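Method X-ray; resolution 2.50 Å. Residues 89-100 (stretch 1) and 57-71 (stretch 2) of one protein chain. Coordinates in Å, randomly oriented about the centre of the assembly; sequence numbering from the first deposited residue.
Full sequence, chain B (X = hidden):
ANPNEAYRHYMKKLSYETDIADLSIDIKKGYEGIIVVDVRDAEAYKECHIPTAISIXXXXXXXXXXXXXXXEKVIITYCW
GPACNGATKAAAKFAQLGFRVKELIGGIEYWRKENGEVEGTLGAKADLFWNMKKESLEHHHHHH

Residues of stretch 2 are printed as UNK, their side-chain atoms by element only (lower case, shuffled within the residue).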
# COMPACT_ATOMS: atom_id res chain seq x y z
N LYS B 89 10.67 8.51 -1.81
CA LYS B 89 11.56 9.52 -2.37
C LYS B 89 12.84 9.53 -1.53
O LYS B 89 13.96 9.63 -2.07
CB LYS B 89 10.91 10.91 -2.34
CG LYS B 89 9.62 11.04 -3.16
CD LYS B 89 9.16 12.50 -3.20
CE LYS B 89 7.83 12.70 -3.94
NZ LYS B 89 6.62 12.22 -3.18
N ALA B 90 12.68 9.40 -0.22
CA ALA B 90 13.81 9.39 0.70
C ALA B 90 14.75 8.22 0.43
O ALA B 90 15.98 8.40 0.38
CB ALA B 90 13.31 9.34 2.14
N ALA B 91 14.20 7.03 0.25
CA ALA B 91 15.02 5.86 -0.02
C ALA B 91 15.93 6.13 -1.21
O ALA B 91 17.13 5.84 -1.17
CB ALA B 91 14.14 4.65 -0.30
N ALA B 92 15.35 6.69 -2.27
CA ALA B 92 16.12 7.01 -3.48
C ALA B 92 17.33 7.89 -3.18
O ALA B 92 18.45 7.57 -3.57
CB ALA B 92 15.21 7.68 -4.50
N LYS B 93 17.10 9.01 -2.48
CA LYS B 93 18.20 9.91 -2.16
C LYS B 93 19.28 9.17 -1.36
O LYS B 93 20.47 9.29 -1.66
CB LYS B 93 17.71 11.12 -1.35
CG LYS B 93 16.56 11.87 -2.00
CD LYS B 93 16.40 13.26 -1.40
CE LYS B 93 15.07 13.89 -1.81
NZ LYS B 93 14.80 13.75 -3.28
N PHE B 94 18.86 8.42 -0.35
CA PHE B 94 19.81 7.68 0.47
C PHE B 94 20.60 6.70 -0.39
O PHE B 94 21.80 6.51 -0.20
CB PHE B 94 19.10 6.93 1.59
CG PHE B 94 18.93 7.73 2.85
CD1 PHE B 94 20.02 7.99 3.68
CD2 PHE B 94 17.67 8.22 3.21
CE1 PHE B 94 19.86 8.72 4.85
CE2 PHE B 94 17.50 8.95 4.38
CZ PHE B 94 18.60 9.21 5.21
N ALA B 95 19.91 6.07 -1.34
CA ALA B 95 20.57 5.11 -2.22
C ALA B 95 21.59 5.81 -3.11
O ALA B 95 22.59 5.22 -3.50
CB ALA B 95 19.54 4.37 -3.06
N GLN B 96 21.31 7.06 -3.44
CA GLN B 96 22.21 7.83 -4.29
C GLN B 96 23.46 8.21 -3.49
O GLN B 96 24.55 8.32 -4.04
CB GLN B 96 21.49 9.08 -4.81
CG GLN B 96 22.29 9.95 -5.76
CD GLN B 96 21.42 10.98 -6.46
OE1 GLN B 96 20.73 11.78 -5.82
NE2 GLN B 96 21.44 10.97 -7.80
N LEU B 97 23.30 8.38 -2.18
CA LEU B 97 24.42 8.73 -1.31
C LEU B 97 25.28 7.52 -0.95
O LEU B 97 26.24 7.63 -0.18
CB LEU B 97 23.91 9.40 -0.03
CG LEU B 97 23.30 10.80 -0.17
CD1 LEU B 97 22.46 11.15 1.04
CD2 LEU B 97 24.42 11.82 -0.37
N GLY B 98 24.93 6.35 -1.50
CA GLY B 98 25.69 5.14 -1.23
C GLY B 98 25.23 4.29 -0.05
O GLY B 98 25.86 3.28 0.26
N PHE B 99 24.14 4.70 0.61
CA PHE B 99 23.60 3.97 1.75
C PHE B 99 22.71 2.77 1.37
O PHE B 99 22.14 2.73 0.28
CB PHE B 99 22.76 4.90 2.64
CG PHE B 99 23.57 5.79 3.54
CD1 PHE B 99 23.65 7.16 3.29
CD2 PHE B 99 24.25 5.27 4.63
CE1 PHE B 99 24.40 7.99 4.13
CE2 PHE B 99 25.00 6.08 5.47
CZ PHE B 99 25.08 7.44 5.22
N ARG B 100 22.62 1.80 2.28
CA ARG B 100 21.74 0.64 2.08
C ARG B 100 20.47 1.12 2.78
O ARG B 100 20.53 1.62 3.91
CB ARG B 100 22.31 -0.60 2.78
CG ARG B 100 23.66 -1.09 2.22
CD ARG B 100 23.50 -1.90 0.95
NE ARG B 100 24.79 -2.27 0.36
CZ ARG B 100 25.00 -3.37 -0.37
NH1 ARG B 100 23.99 -4.21 -0.60
NH2 ARG B 100 26.20 -3.62 -0.87
N UNK B 57 14.21 15.54 7.55
CA UNK B 57 13.21 15.81 6.51
C UNK B 57 13.69 15.44 5.11
O UNK B 57 14.83 15.70 4.75
c UNK B 57 14.35 16.69 8.47
c UNK B 57 12.95 17.31 6.66
c UNK B 57 13.10 17.51 8.15
N UNK B 58 12.80 14.83 4.32
CA UNK B 58 13.16 14.41 2.98
C UNK B 58 13.83 15.46 2.10
O UNK B 58 14.84 15.19 1.47
N UNK B 59 13.25 16.65 2.06
CA UNK B 59 13.81 17.72 1.25
C UNK B 59 15.17 18.19 1.78
O UNK B 59 15.89 18.90 1.09
c UNK B 59 12.83 18.90 1.19
c UNK B 59 12.37 19.34 2.56
n UNK B 59 11.06 19.25 2.81
o UNK B 59 13.18 19.76 3.40
N UNK B 60 15.52 17.78 3.00
CA UNK B 60 16.80 18.18 3.59
C UNK B 60 17.82 17.04 3.64
O UNK B 60 18.77 17.10 4.42
c UNK B 60 15.67 22.40 4.25
c UNK B 60 16.58 18.72 5.01
n UNK B 60 15.00 22.26 2.90
c UNK B 60 15.75 20.00 5.08
c UNK B 60 16.56 21.21 4.60
N UNK B 61 17.64 16.01 2.81
CA UNK B 61 18.56 14.88 2.78
C UNK B 61 19.70 15.10 1.79
O UNK B 61 19.48 15.33 0.60
c UNK B 61 16.78 13.23 3.42
c UNK B 61 18.84 12.44 2.24
c UNK B 61 17.84 13.58 2.38
c UNK B 61 16.00 11.97 3.10
N UNK B 62 20.93 15.00 2.29
CA UNK B 62 22.12 15.20 1.46
C UNK B 62 23.36 14.73 2.20
O UNK B 62 23.25 14.15 3.29
o UNK B 62 22.96 17.37 3.30
c UNK B 62 22.27 16.68 1.12
c UNK B 62 22.18 17.54 2.36
n UNK B 62 21.23 18.47 2.37
N UNK B 63 24.53 14.99 1.64
CA UNK B 63 25.77 14.56 2.28
C UNK B 63 26.11 15.29 3.59
O UNK B 63 26.87 14.77 4.41
c UNK B 63 28.24 13.23 -0.39
o UNK B 63 29.45 12.90 -0.42
c UNK B 63 26.94 14.65 1.29
o UNK B 63 27.59 13.52 -1.43
c UNK B 63 27.53 13.28 0.96
N UNK B 64 25.54 16.48 3.77
CA UNK B 64 25.78 17.28 4.98
C UNK B 64 25.03 16.72 6.18
O UNK B 64 25.54 16.67 7.30
c UNK B 64 26.31 19.53 3.90
c UNK B 64 25.33 18.73 4.76
o UNK B 64 25.95 20.67 3.50
o UNK B 64 27.43 19.03 3.65
N UNK B 65 23.80 16.30 5.93
CA UNK B 65 22.96 15.78 6.99
C UNK B 65 23.16 14.29 7.27
O UNK B 65 22.74 13.78 8.30
c UNK B 65 21.17 15.58 5.25
c UNK B 65 21.49 16.06 6.66
o UNK B 65 20.65 15.40 7.61
N UNK B 66 23.83 13.59 6.36
CA UNK B 66 24.04 12.16 6.53
C UNK B 66 25.49 11.78 6.77
O UNK B 66 25.82 10.60 6.87
c UNK B 66 23.52 11.40 5.30
c UNK B 66 22.04 11.72 5.08
o UNK B 66 24.25 11.82 4.14
N UNK B 67 26.35 12.79 6.88
CA UNK B 67 27.78 12.56 7.09
C UNK B 67 28.08 11.72 8.33
O UNK B 67 28.95 10.85 8.30
c UNK B 67 28.97 16.05 8.43
c UNK B 67 28.52 13.90 7.18
c UNK B 67 28.87 16.72 9.81
c UNK B 67 28.13 14.77 8.37
n UNK B 67 29.43 15.86 10.90
N UNK B 68 27.36 11.97 9.41
CA UNK B 68 27.61 11.23 10.65
C UNK B 68 26.90 9.87 10.74
O UNK B 68 26.85 9.27 11.81
c UNK B 68 22.92 13.02 12.56
c UNK B 68 25.73 12.15 12.13
n UNK B 68 21.58 12.93 12.62
c UNK B 68 24.98 13.09 11.18
n UNK B 68 23.62 13.12 13.68
c UNK B 68 27.23 12.09 11.86
n UNK B 68 23.53 13.00 11.37
N UNK B 69 26.34 9.40 9.62
CA UNK B 69 25.64 8.11 9.62
C UNK B 69 26.49 7.01 9.03
O UNK B 69 27.06 7.17 7.95
c UNK B 69 24.33 8.23 8.84
c UNK B 69 22.07 9.27 8.57
c UNK B 69 23.07 8.97 10.84
c UNK B 69 23.36 9.27 9.39
N UNK B 70 26.58 5.88 9.73
CA UNK B 70 27.39 4.76 9.26
C UNK B 70 26.85 4.04 8.02
O UNK B 70 25.67 3.71 7.94
o UNK B 70 28.20 2.58 9.94
c UNK B 70 27.55 3.75 10.40
N UNK B 71 27.74 3.78 7.06
CA UNK B 71 27.38 3.09 5.83
C UNK B 71 27.32 1.58 6.07
O UNK B 71 26.91 0.82 5.19
c UNK B 71 27.46 5.06 3.15
c UNK B 71 27.62 6.47 2.58
n UNK B 71 28.95 6.72 1.95
c UNK B 71 28.49 4.79 4.22
c UNK B 71 28.42 3.35 4.73

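At position 57 three carbons close a ring onto the backbone N, out of reach of stretch 1: Pro57. Position 58 has no side-chain atoms, and its carbonyl O lies 3.5 Å from Lys93 CE; it is Gly58, where the two stretches come as near as 5.6 Å between Gly58 CA and Ala90 CA. Position 59 bears two carbons, the second carrying one oxygen and one nitrogen, and its CB points away: Asn59. Four carbons in a row ending in nitrogen make position 60 Lys60, whose NZ donates to Asn59 OD1 (3.1 Å).

Position 61 has four carbons forked at the first, one arm two carbons long; its CB points toward stretch 1, and the side chain touches Ala90, Phe94 and Leu97: Ile61. Its CD1 lies 3.6 Å from Phe94 CE2 and 3.9 Å from Ala90 CB, while CG2 sits over a face of the Phe94 ring and 4.0 Å from Leu97 CD1.

Position 62, two carbons with an oxygen and a nitrogen on the second, turns away from stretch 1 and is Asn62; its backbone O nevertheless approaches Leu97 CD1 at 3.8 Å. Position 63 has three carbons, the last with two oxygens, and touches Leu97: Glu63, using its aliphatic CG against Leu97 CD2 (3.7 Å). Position 64 ends two carbons out in two oxygens, Asp64. Position 65, one carbon carrying an oxygen and a carbon, is Thr65. Its N donates to Asn62 OD1 at 3.0 Å.

The same branching at position 66, now touching Phe94, Leu97 and Phe99, gives Thr66. Its OG1 donates to Asn62 O (2.7 Å), and its CG2 lies 3.7 Å from Phe94 CE1. Position 67 has four carbons in a row ending in nitrogen, its CB pointing away from stretch 1 and its side chain making no contact there: Lys67. Position 68 has three carbons, a nitrogen, then a carbon with two more nitrogens: Arg68. Four carbons forked at the second, touching Phe94 and Phe99, identify position 69 as Leu69, with CD1 at the edge of the Phe94 ring. Position 70, one carbon then oxygen, is Ser70. Position 71, four carbons ending in nitrogen and crossing the Phe99 ring, is Lys71.

No hydrogen bond crosses the contact, which buries 663 Å² largely by packing. Ile61 fits against Ala90, Phe94 and Leu97. Beyond the helix, Gly98 adopts positive phi in a Schellman motif, and Phe99 brings its ring edge to the carbonyl oxygens of Thr66, Leu69 and Ser70, with CZ 3.4 Å from Leu69 O. Lys71 CD covers one face, 3.7 Å from the Phe99 ring centroid, a CH-pi contact; NZ, 5.2 Å from that centroid, adds at most a weak attraction.

Stretch 2 (57-71) PGNKINEDTTKRLSK
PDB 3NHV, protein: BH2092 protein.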